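Local coordinates for putative gdp-fucose protein o-fucosyltransferase 1 (Caenorhabditis elegans, PDB 3ZY2) that belongs to the GDP-fucose protein O-fucosyltransferase family, has a GT-B architecture of two parallel-sheet domains, and binds guanosine-5'-diphosphate, at residues N45-K50 / G119-P124; G66-A69 / R73-T76; Q266-I271 / D290-E295. All blocks are in the same frame, centred on the assembly; numbering follows the deposited sequence.

Contact 1: residues N45-K50 / G119-P124; sequences NFIEFK and GNPFGP
I47 turns CG1 anti to its carbonyl carbon (chi1 -58°), and the extended second torsion (177°) carries CD1 out to the ring of P121. F49 has a similar first torsion (-63°), which brings the edge of its ring to the same proline. P121 meets I47 of strand 46-48 and F49 just past it, each crossing it at about a right angle. I47 CD1 lies 3.8 Å from P121 CG. F49 CZ approaches P121 CG at 3.9 Å, with the proline carbon in the plane of the aromatic ring, so this is an edge contact and not a stack. One face of the F49 ring is taken by I47 CG2, which sits above it toward the rim. N120 slides past F49 in the opposite direction, and N120 OD1 stands 4.2 Å from F49 CE1, also at the ring edge. That oxygen is hydrogen-bonded to T54. P121 follows a cis peptide bond and is the N-cap residue of helix 122-128. Q103 of the second subunit also packs on P121. The chemistry across these segments is apolar: a hydrophobic contact between the 46-48/55-57 hairpin and the start of a helix, with the nearby amide oxygen satisfied by T54.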
ATOM      1  N   ASN A  45      17.511   5.567  10.771  1.00 13.40           N
ATOM      2  CA  ASN A  45      18.294   6.614  10.113  1.00 13.91           C
ATOM      3  C   ASN A  45      17.305   7.520   9.416  1.00 12.92           C
ATOM      4  O   ASN A  45      16.359   7.045   8.738  1.00 13.79           O
ATOM      5  CB  ASN A  45      19.225   6.019   9.075  1.00 13.81           C
ATOM      6  CG  ASN A  45      20.373   5.242   9.691  1.00 15.93           C
ATOM      7  OD1 ASN A  45      20.887   5.580  10.782  1.00 17.69           O
ATOM      8  ND2 ASN A  45      20.804   4.208   8.981  1.00 15.99           N
ATOM      9  N   PHE A  46      17.471   8.822   9.601  1.00 11.83           N
ATOM     10  CA  PHE A  46      16.716   9.764   8.765  1.00 12.12           C
ATOM     11  C   PHE A  46      17.358   9.917   7.406  1.00 13.20           C
ATOM     12  O   PHE A  46      18.461   9.449   7.199  1.00 14.07           O
ATOM     13  CB  PHE A  46      16.560  11.109   9.490  1.00 12.24           C
ATOM     14  CG  PHE A  46      15.710  10.998  10.724  1.00 10.99           C
ATOM     15  CD1 PHE A  46      14.322  10.917  10.584  1.00 12.33           C
ATOM     16  CD2 PHE A  46      16.283  10.949  12.004  1.00 12.33           C
ATOM     17  CE1 PHE A  46      13.475  10.799  11.717  1.00 14.42           C
ATOM     18  CE2 PHE A  46      15.424  10.821  13.152  1.00 12.75           C
ATOM     19  CZ  PHE A  46      14.039  10.757  12.985  1.00 13.94           C
ATOM     20  N   ILE A  47      16.646  10.535   6.480  1.00 12.87           N
ATOM     21  CA  ILE A  47      17.062  10.520   5.095  1.00 13.46           C
ATOM     22  C   ILE A  47      17.099  11.930   4.544  1.00 13.89           C
ATOM     23  O   ILE A  47      16.143  12.685   4.693  1.00 13.62           O
ATOM     24  CB  ILE A  47      16.113   9.630   4.265  1.00 13.24           C
ATOM     25  CG1 ILE A  47      16.094   8.192   4.819  1.00 15.01           C
ATOM     26  CG2 ILE A  47      16.583   9.587   2.809  1.00 15.39           C
ATOM     27  CD1 ILE A  47      15.139   7.237   4.118  1.00 16.84           C
ATOM     28  N   GLU A  48      18.216  12.269   3.890  1.00 14.51           N
ATOM     29  CA  GLU A  48      18.405  13.555   3.204  1.00 15.79           C
ATOM     30  C   GLU A  48      18.531  13.317   1.722  1.00 17.53           C
ATOM     31  O   GLU A  48      19.240  12.408   1.305  1.00 17.46           O
ATOM     32  CB  GLU A  48      19.665  14.249   3.718  1.00 16.69           C
ATOM     33  CG  GLU A  48      19.493  14.872   5.092  1.00 16.45           C
ATOM     34  CD  GLU A  48      20.741  15.568   5.570  1.00 19.50           C
ATOM     35  OE1 GLU A  48      21.755  15.647   4.834  1.00 19.92           O
ATOM     36  OE2 GLU A  48      20.744  16.041   6.705  1.00 17.97           O
ATOM     37  N   PHE A  49      17.876  14.148   0.928  1.00 19.08           N
ATOM     38  CA  PHE A  49      17.919  14.005  -0.516  1.00 22.47           C
ATOM     39  C   PHE A  49      18.678  15.101  -1.252  1.00 24.32           C
ATOM     40  O   PHE A  49      18.916  14.962  -2.464  1.00 26.51           O
ATOM     41  CB  PHE A  49      16.503  13.922  -1.084  1.00 21.93           C
ATOM     42  CG  PHE A  49      15.729  12.731  -0.621  1.00 23.61           C
ATOM     43  CD1 PHE A  49      15.976  11.468  -1.129  1.00 25.03           C
ATOM     44  CD2 PHE A  49      14.731  12.884   0.335  1.00 24.33           C
ATOM     45  CE1 PHE A  49      15.239  10.369  -0.695  1.00 26.14           C
ATOM     46  CE2 PHE A  49      13.980  11.792   0.781  1.00 27.62           C
ATOM     47  CZ  PHE A  49      14.231  10.534   0.264  1.00 27.48           C
ATOM     48  N   LYS A  50      19.073  16.165  -0.558  1.00 25.28           N
ATOM     49  CA  LYS A  50      19.693  17.321  -1.225  1.00 27.77           C
ATOM     50  C   LYS A  50      21.210  17.122  -1.408  1.00 28.24           C
ATOM     51  O   LYS A  50      22.035  17.929  -0.985  1.00 29.27           O
ATOM     52  CB  LYS A  50      19.266  18.647  -0.544  1.00 27.89           C
ATOM     53  CG  LYS A  50      20.218  19.345   0.471  1.00 31.34           C
ATOM     54  CD  LYS A  50      20.766  18.449   1.597  1.00 34.07           C
ATOM     55  CE  LYS A  50      19.762  18.227   2.716  1.00 33.68           C
ATOM     56  NZ  LYS A  50      18.729  17.254   2.292  1.00 31.72           N
ATOM     57  N   GLY A 119      13.330   0.825  -5.722  1.00 31.57           N
ATOM     58  CA  GLY A 119      13.243   2.275  -5.741  1.00 30.83           C
ATOM     59  C   GLY A 119      14.139   2.960  -4.725  1.00 29.90           C
ATOM     60  O   GLY A 119      14.946   2.319  -4.044  1.00 29.71           O
ATOM     61  N   ASN A 120      13.982   4.276  -4.643  1.00 29.08           N
ATOM     62  CA  ASN A 120      14.771   5.135  -3.770  1.00 27.76           C
ATOM     63  C   ASN A 120      13.782   5.891  -2.879  1.00 26.31           C
ATOM     64  O   ASN A 120      12.819   6.477  -3.389  1.00 27.06           O
ATOM     65  CB  ASN A 120      15.586   6.102  -4.637  1.00 28.96           C
ATOM     66  CG  ASN A 120      16.857   6.617  -3.948  1.00 29.65           C
ATOM     67  OD1 ASN A 120      16.812   7.187  -2.860  1.00 28.39           O
ATOM     68  ND2 ASN A 120      17.993   6.459  -4.627  1.00 31.97           N
ATOM     69  N   PRO A 121      14.018   5.933  -1.554  1.00 24.09           N
ATOM     70  CA  PRO A 121      15.211   5.543  -0.791  1.00 23.20           C
ATOM     71  C   PRO A 121      15.220   4.113  -0.269  1.00 22.66           C
ATOM     72  O   PRO A 121      16.097   3.774   0.502  1.00 21.79           O
ATOM     73  CB  PRO A 121      15.183   6.509   0.396  1.00 22.01           C
ATOM     74  CG  PRO A 121      13.707   6.698   0.652  1.00 22.53           C
ATOM     75  CD  PRO A 121      13.066   6.693  -0.715  1.00 23.00           C
ATOM     76  N   PHE A 122      14.268   3.290  -0.707  1.00 22.16           N
ATOM     77  CA  PHE A 122      14.112   1.918  -0.216  1.00 22.51           C
ATOM     78  C   PHE A 122      15.403   1.094  -0.339  1.00 22.96           C
ATOM     79  O   PHE A 122      15.883   0.528   0.654  1.00 23.30           O
ATOM     80  CB  PHE A 122      12.941   1.233  -0.951  1.00 22.94           C
ATOM     81  CG  PHE A 122      11.652   1.987  -0.836  1.00 22.88           C
ATOM     82  CD1 PHE A 122      10.854   1.836   0.294  1.00 22.60           C
ATOM     83  CD2 PHE A 122      11.251   2.870  -1.846  1.00 24.00           C
ATOM     84  CE1 PHE A 122       9.670   2.529   0.419  1.00 22.44           C
ATOM     85  CE2 PHE A 122      10.058   3.586  -1.724  1.00 25.26           C
ATOM     86  CZ  PHE A 122       9.269   3.412  -0.593  1.00 23.86           C
ATOM     87  N   GLY A 123      15.944   1.031  -1.551  1.00 23.24           N
ATOM     88  CA  GLY A 123      17.234   0.391  -1.823  1.00 24.13           C
ATOM     89  C   GLY A 123      18.379   0.897  -0.959  1.00 24.09           C
ATOM     90  O   GLY A 123      18.910   0.123  -0.160  1.00 24.91           O
ATOM     91  N   PRO A 124      18.766   2.184  -1.116  1.00 24.00           N
ATOM     92  CA  PRO A 124      19.894   2.745  -0.354  1.00 24.07           C
ATOM     93  C   PRO A 124      19.762   2.631   1.172  1.00 22.98           C
ATOM     94  O   PRO A 124      20.772   2.405   1.847  1.00 23.50           O
ATOM     95  CB  PRO A 124      19.939   4.212  -0.808  1.00 23.51           C
ATOM     96  CG  PRO A 124      19.361   4.166  -2.198  1.00 24.12           C
ATOM     97  CD  PRO A 124      18.269   3.150  -2.117  1.00 24.26           C
TER

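Contact 2: residues G66-A69 / R73-T76; sequences GTVA and RVVT
V74 reaches from strand 74-75 to V68 of helix 65-68 and to A69 next to it. Its CA-CB bond points toward segment 66-69, and the two methyls beyond CB make the contact. V74 CG1 lies anti to the carbonyl carbon (chi1 -65°) and comes to 4.2 Å from V68 CG1. V74 CG2 sits between the backbone N and the carbonyl carbon. It touches two residues: A69 CB at 3.9 Å and V68 CG1 at 4.0 Å. The methyl of V68 that answers is likewise the one held between its own N and carbonyl carbon (chi1 76°). One branch of V68 thus meets both branches of V74, while A69 offers its single methyl to CG2. The contact is purely van der Waals. L43 packs on both V68 and V74, and F59 and L191 add to the surroundings of V68. The two faces of the strand differ, since V75 packs on T40 and V42 of the neighbouring strand 40-42. R73 sets off away from 66-69 at CB, and its guanidinium forms salt bridges with D6 and D38. Only three residues separate the segments, so this is a local packing of a helix against the strand that follows it. It lies at an edge of the six-stranded parallel sheet, in the alternating alpha/beta arrangement of a Rossmann-like domain of the GT-B fold.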
ATOM      1  N   GLY A  66      18.584   9.359  25.163  1.00 18.16           N
ATOM      2  CA  GLY A  66      18.079   9.355  26.536  1.00 19.86           C
ATOM      3  C   GLY A  66      16.655   9.857  26.681  1.00 19.51           C
ATOM      4  O   GLY A  66      15.863   9.295  27.452  1.00 21.80           O
ATOM      5  N   THR A  67      16.312  10.883  25.915  1.00 17.89           N
ATOM      6  CA  THR A  67      14.995  11.478  26.011  1.00 17.60           C
ATOM      7  C   THR A  67      13.909  10.620  25.355  1.00 16.72           C
ATOM      8  O   THR A  67      12.847  10.427  25.931  1.00 17.47           O
ATOM      9  CB  THR A  67      15.004  12.908  25.468  1.00 17.19           C
ATOM     10  OG1 THR A  67      15.977  13.674  26.208  1.00 20.92           O
ATOM     11  CG2 THR A  67      13.647  13.555  25.671  1.00 17.94           C
ATOM     12  N   VAL A  68      14.192  10.076  24.176  1.00 15.86           N
ATOM     13  CA  VAL A  68      13.198   9.248  23.512  1.00 16.10           C
ATOM     14  C   VAL A  68      12.927   7.952  24.287  1.00 16.88           C
ATOM     15  O   VAL A  68      11.796   7.462  24.299  1.00 17.42           O
ATOM     16  CB  VAL A  68      13.544   9.024  22.021  1.00 14.90           C
ATOM     17  CG1 VAL A  68      14.669   8.004  21.825  1.00 17.02           C
ATOM     18  CG2 VAL A  68      12.302   8.581  21.265  1.00 16.24           C
ATOM     19  N   ALA A  69      13.960   7.448  24.966  1.00 17.27           N
ATOM     20  CA  ALA A  69      13.853   6.251  25.799  1.00 19.50           C
ATOM     21  C   ALA A  69      12.874   6.441  26.956  1.00 20.53           C
ATOM     22  O   ALA A  69      12.397   5.457  27.533  1.00 21.79           O
ATOM     23  CB  ALA A  69      15.229   5.851  26.321  1.00 19.83           C
ATOM     24  N   ARG A  73      11.023   1.701  24.946  1.00 20.65           N
ATOM     25  CA  ARG A  73      12.321   1.068  24.747  1.00 20.99           C
ATOM     26  C   ARG A  73      12.836   1.236  23.334  1.00 19.80           C
ATOM     27  O   ARG A  73      12.121   0.957  22.369  1.00 18.89           O
ATOM     28  CB  ARG A  73      12.272  -0.422  25.057  1.00 21.88           C
ATOM     29  CG  ARG A  73      11.925  -0.719  26.473  1.00 24.68           C
ATOM     30  CD  ARG A  73      12.282  -2.164  26.857  1.00 24.74           C
ATOM     31  NE  ARG A  73      11.631  -3.171  26.008  1.00 24.96           N
ATOM     32  CZ  ARG A  73      10.328  -3.441  26.006  1.00 26.71           C
ATOM     33  NH1 ARG A  73       9.501  -2.797  26.822  1.00 27.57           N
ATOM     34  NH2 ARG A  73       9.846  -4.366  25.193  1.00 27.53           N
ATOM     35  N   VAL A  74      14.084   1.681  23.242  1.00 18.98           N
ATOM     36  CA  VAL A  74      14.746   1.949  21.979  1.00 19.24           C
ATOM     37  C   VAL A  74      16.188   1.446  21.996  1.00 19.49           C
ATOM     38  O   VAL A  74      16.779   1.271  23.080  1.00 21.62           O
ATOM     39  CB  VAL A  74      14.770   3.482  21.678  1.00 17.08           C
ATOM     40  CG1 VAL A  74      13.359   4.035  21.463  1.00 18.86           C
ATOM     41  CG2 VAL A  74      15.514   4.256  22.778  1.00 18.61           C
ATOM     42  N   VAL A  75      16.732   1.192  20.804  1.00 19.57           N
ATOM     43  CA  VAL A  75      18.174   0.994  20.607  1.00 19.87           C
ATOM     44  C   VAL A  75      18.619   1.772  19.371  1.00 19.25           C
ATOM     45  O   VAL A  75      17.843   1.932  18.420  1.00 18.24           O
ATOM     46  CB  VAL A  75      18.589  -0.495  20.436  1.00 21.10           C
ATOM     47  CG1 VAL A  75      18.526  -1.229  21.769  1.00 23.48           C
ATOM     48  CG2 VAL A  75      17.787  -1.186  19.303  1.00 21.68           C
ATOM     49  N   THR A  76      19.848   2.260  19.381  1.00 18.58           N
ATOM     50  CA  THR A  76      20.384   2.908  18.184  1.00 18.44           C
ATOM     51  C   THR A  76      20.555   1.902  17.046  1.00 18.43           C
ATOM     52  O   THR A  76      20.652   0.688  17.279  1.00 18.68           O
ATOM     53  CB  THR A  76      21.743   3.572  18.447  1.00 18.43           C
ATOM     54  OG1 THR A  76      22.697   2.573  18.854  1.00 21.31           O
ATOM     55  CG2 THR A  76      21.632   4.658  19.527  1.00 20.19           C
TER

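Contact 3: residues Q266-I271 / D290-E295; sequences QILEQI and DHMIDE
This is an apolar contact between helix 264-278 and the N-terminal end of helix 293-300. It lies in the Rossmann-like domain of the GT-B fold that holds the five-stranded parallel sheet. Helix 264-278 meets the loop and first turn of helix 293-300, which follow strand 282-287. The helix, strand and next helix are consecutive in the chain. M292 is the main bridge, placed at the N-cap position with positive phi (55°). Its chain runs extended to SD and then bends at the third torsion (67°), which puts sulfur and methyl against different partners. M292 SD lies 4.0 Å from I267 CD1, and the I267 CG2 branch is also close to it. M292 CE touches L268 at its branch point, 4.0 Å from CG. Both I267 and L268 cross the methionine obliquely. L218 of strand 213-218 packs on I267 and M292, so the pair rests on the sheet. L268 also packs on I296 and A299 farther along helix 293-300. L268 CD2 reaches the backbone of E295, 3.6 Å from its carbonyl O. Ahead of the helix, D290 forms an Asx turn: M292 N donates to D290 OD1 at 2.9 Å, meeting it from above the carboxylate plane.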
ATOM      1  N   GLN A 266       1.507  39.602   1.965  1.00 23.99           N
ATOM      2  CA  GLN A 266       0.834  39.031   3.131  1.00 23.44           C
ATOM      3  C   GLN A 266       1.883  38.623   4.186  1.00 22.06           C
ATOM      4  O   GLN A 266       1.694  38.868   5.372  1.00 21.23           O
ATOM      5  CB  GLN A 266      -0.054  37.821   2.724  1.00 24.59           C
ATOM      6  CG  GLN A 266      -1.395  38.222   2.021  1.00 29.01           C
ATOM      7  CD  GLN A 266      -2.144  37.090   1.238  1.00 30.24           C
ATOM      8  OE1 GLN A 266      -1.615  36.007   0.959  1.00 30.27           O
ATOM      9  NE2 GLN A 266      -3.393  37.381   0.860  1.00 34.99           N
ATOM     10  N   ILE A 267       2.990  38.033   3.739  1.00 21.47           N
ATOM     11  CA  ILE A 267       4.082  37.662   4.650  1.00 19.76           C
ATOM     12  C   ILE A 267       4.610  38.895   5.386  1.00 19.89           C
ATOM     13  O   ILE A 267       4.733  38.888   6.608  1.00 18.77           O
ATOM     14  CB  ILE A 267       5.225  36.958   3.900  1.00 19.50           C
ATOM     15  CG1 ILE A 267       4.748  35.576   3.440  1.00 19.95           C
ATOM     16  CG2 ILE A 267       6.494  36.830   4.809  1.00 18.26           C
ATOM     17  CD1 ILE A 267       5.634  34.897   2.435  1.00 22.98           C
ATOM     18  N   LEU A 268       4.867  39.961   4.630  1.00 19.95           N
ATOM     19  CA  LEU A 268       5.415  41.178   5.211  1.00 20.39           C
ATOM     20  C   LEU A 268       4.444  41.812   6.192  1.00 20.06           C
ATOM     21  O   LEU A 268       4.827  42.176   7.305  1.00 19.81           O
ATOM     22  CB  LEU A 268       5.831  42.166   4.108  1.00 21.26           C
ATOM     23  CG  LEU A 268       6.993  41.720   3.209  1.00 22.36           C
ATOM     24  CD1 LEU A 268       7.151  42.647   2.043  1.00 24.21           C
ATOM     25  CD2 LEU A 268       8.284  41.660   3.974  1.00 21.75           C
ATOM     26  N   GLU A 269       3.176  41.937   5.782  1.00 20.08           N
ATOM     27  CA  GLU A 269       2.159  42.539   6.640  1.00 21.30           C
ATOM     28  C   GLU A 269       2.049  41.780   7.957  1.00 19.71           C
ATOM     29  O   GLU A 269       2.004  42.386   9.027  1.00 19.84           O
ATOM     30  CB  GLU A 269       0.794  42.556   5.936  1.00 21.80           C
ATOM     31  CG  GLU A 269      -0.329  43.095   6.839  1.00 26.12           C
ATOM     32  CD  GLU A 269      -1.647  43.339   6.124  1.00 30.14           C
ATOM     33  OE1 GLU A 269      -1.752  43.057   4.909  1.00 32.85           O
ATOM     34  OE2 GLU A 269      -2.581  43.814   6.808  1.00 28.96           O
ATOM     35  N   GLN A 270       2.038  40.452   7.878  1.00 18.94           N
ATOM     36  CA  GLN A 270       1.842  39.641   9.070  1.00 18.16           C
ATOM     37  C   GLN A 270       3.070  39.623   9.993  1.00 16.88           C
ATOM     38  O   GLN A 270       2.924  39.668  11.213  1.00 16.36           O
ATOM     39  CB  GLN A 270       1.360  38.241   8.683  1.00 18.15           C
ATOM     40  CG  GLN A 270      -0.066  38.279   8.128  1.00 20.31           C
ATOM     41  CD  GLN A 270      -0.465  37.029   7.395  1.00 23.12           C
ATOM     42  OE1 GLN A 270      -0.799  37.063   6.200  1.00 27.45           O
ATOM     43  NE2 GLN A 270      -0.484  35.919   8.107  1.00 19.46           N
ATOM     44  N   ILE A 271       4.269  39.610   9.422  1.00 16.26           N
ATOM     45  CA  ILE A 271       5.501  39.721  10.228  1.00 16.38           C
ATOM     46  C   ILE A 271       5.536  41.047  10.985  1.00 16.58           C
ATOM     47  O   ILE A 271       5.873  41.097  12.168  1.00 15.53           O
ATOM     48  CB  ILE A 271       6.757  39.598   9.356  1.00 16.17           C
ATOM     49  CG1 ILE A 271       6.917  38.143   8.870  1.00 16.17           C
ATOM     50  CG2 ILE A 271       8.019  40.043  10.146  1.00 16.99           C
ATOM     51  CD1 ILE A 271       8.063  37.920   7.889  1.00 18.49           C
ATOM     52  N   ASP A 290      13.540  31.274  -0.523  1.00 20.41           N
ATOM     53  CA  ASP A 290      13.643  32.738  -0.479  1.00 19.86           C
ATOM     54  C   ASP A 290      13.404  33.233   0.953  1.00 19.06           C
ATOM     55  O   ASP A 290      12.253  33.267   1.429  1.00 18.93           O
ATOM     56  CB  ASP A 290      12.597  33.348  -1.420  1.00 20.84           C
ATOM     57  CG  ASP A 290      12.634  34.869  -1.465  1.00 22.79           C
ATOM     58  OD1 ASP A 290      13.542  35.497  -0.869  1.00 22.96           O
ATOM     59  OD2 ASP A 290      11.741  35.445  -2.140  1.00 25.30           O
ATOM     60  N   HIS A 291      14.492  33.592   1.640  1.00 17.28           N
ATOM     61  CA  HIS A 291      14.402  34.125   3.021  1.00 16.88           C
ATOM     62  C   HIS A 291      13.849  35.551   3.102  1.00 17.13           C
ATOM     63  O   HIS A 291      13.526  36.031   4.190  1.00 16.91           O
ATOM     64  CB  HIS A 291      15.757  34.078   3.743  1.00 16.27           C
ATOM     65  CG  HIS A 291      16.338  32.699   3.852  1.00 15.09           C
ATOM     66  ND1 HIS A 291      16.383  31.989   5.033  1.00 16.11           N
ATOM     67  CD2 HIS A 291      16.902  31.905   2.912  1.00 16.04           C
ATOM     68  CE1 HIS A 291      16.941  30.808   4.807  1.00 13.19           C
ATOM     69  NE2 HIS A 291      17.260  30.734   3.530  1.00 19.24           N
ATOM     70  N   MET A 292      13.760  36.238   1.970  1.00 18.84           N
ATOM     71  CA  MET A 292      13.167  37.565   1.921  1.00 19.89           C
ATOM     72  C   MET A 292      13.813  38.556   2.895  1.00 20.44           C
ATOM     73  O   MET A 292      13.137  39.457   3.366  1.00 20.87           O
ATOM     74  CB  MET A 292      11.657  37.492   2.203  1.00 20.34           C
ATOM     75  CG  MET A 292      10.838  36.802   1.114  1.00 21.00           C
ATOM     76  SD  MET A 292       9.101  36.674   1.590  1.00 22.20           S
ATOM     77  CE  MET A 292       8.645  38.415   1.585  1.00 23.90           C
ATOM     78  N   ILE A 293      15.113  38.398   3.170  1.00 19.89           N
ATOM     79  CA  ILE A 293      15.793  39.224   4.185  1.00 20.38           C
ATOM     80  C   ILE A 293      15.728  40.709   3.857  1.00 20.41           C
ATOM     81  O   ILE A 293      15.335  41.510   4.703  1.00 20.04           O
ATOM     82  CB  ILE A 293      17.271  38.774   4.465  1.00 20.13           C
ATOM     83  CG1 ILE A 293      17.318  37.360   5.033  1.00 20.48           C
ATOM     84  CG2 ILE A 293      18.000  39.733   5.429  1.00 20.43           C
ATOM     85  CD1 ILE A 293      16.610  37.176   6.381  1.00 19.11           C
ATOM     86  N   ASP A 294      16.099  41.081   2.635  1.00 21.75           N
ATOM     87  CA  ASP A 294      16.074  42.501   2.284  1.00 23.24           C
ATOM     88  C   ASP A 294      14.665  43.068   2.326  1.00 22.92           C
ATOM     89  O   ASP A 294      14.462  44.180   2.841  1.00 23.71           O
ATOM     90  CB  ASP A 294      16.723  42.749   0.926  1.00 25.32           C
ATOM     91  CG  ASP A 294      18.230  42.549   0.950  1.00 27.44           C
ATOM     92  OD1 ASP A 294      18.819  42.422   2.043  1.00 29.56           O
ATOM     93  OD2 ASP A 294      18.845  42.542  -0.136  1.00 31.49           O
ATOM     94  N   GLU A 295      13.691  42.307   1.809  1.00 22.96           N
ATOM     95  CA  GLU A 295      12.291  42.759   1.809  1.00 23.41           C
ATOM     96  C   GLU A 295      11.750  42.898   3.240  1.00 21.75           C
ATOM     97  O   GLU A 295      11.078  43.878   3.574  1.00 22.03           O
ATOM     98  CB  GLU A 295      11.383  41.828   0.985  1.00 24.34           C
ATOM     99  CG  GLU A 295      11.686  41.768  -0.512  1.00 28.69           C
ATOM    100  CD  GLU A 295      12.687  40.678  -0.892  1.00 34.69           C
ATOM    101  OE1 GLU A 295      13.509  40.240  -0.049  1.00 34.00           O
ATOM    102  OE2 GLU A 295      12.652  40.254  -2.067  1.00 37.97           O
TER

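Contacts 1 and 2 belong to the N-terminal half of the chain, and contact 2 is nested inside the loop closed by contact 1. Their centres are 22 Å apart, and their nearest atoms about 7 Å. Contact 3 follows later in the chain, where helices pack on the five-stranded parallel sheet. It lies across the chain's centre from contact 2, with centres 39 Å apart. Contacts 1 and 3 have centres 33 Å apart. Neither of these two touches the bound guanosine-5'-diphosphate, but contact 1 lies closer to it. The side chain of F49 is about 8 Å from the nucleotide and about 9 Å from a manganese ion. That of M292 in contact 3 is about 12 Å from the nucleotide. D288, a pocket residue, lies just before the 290-295 segment.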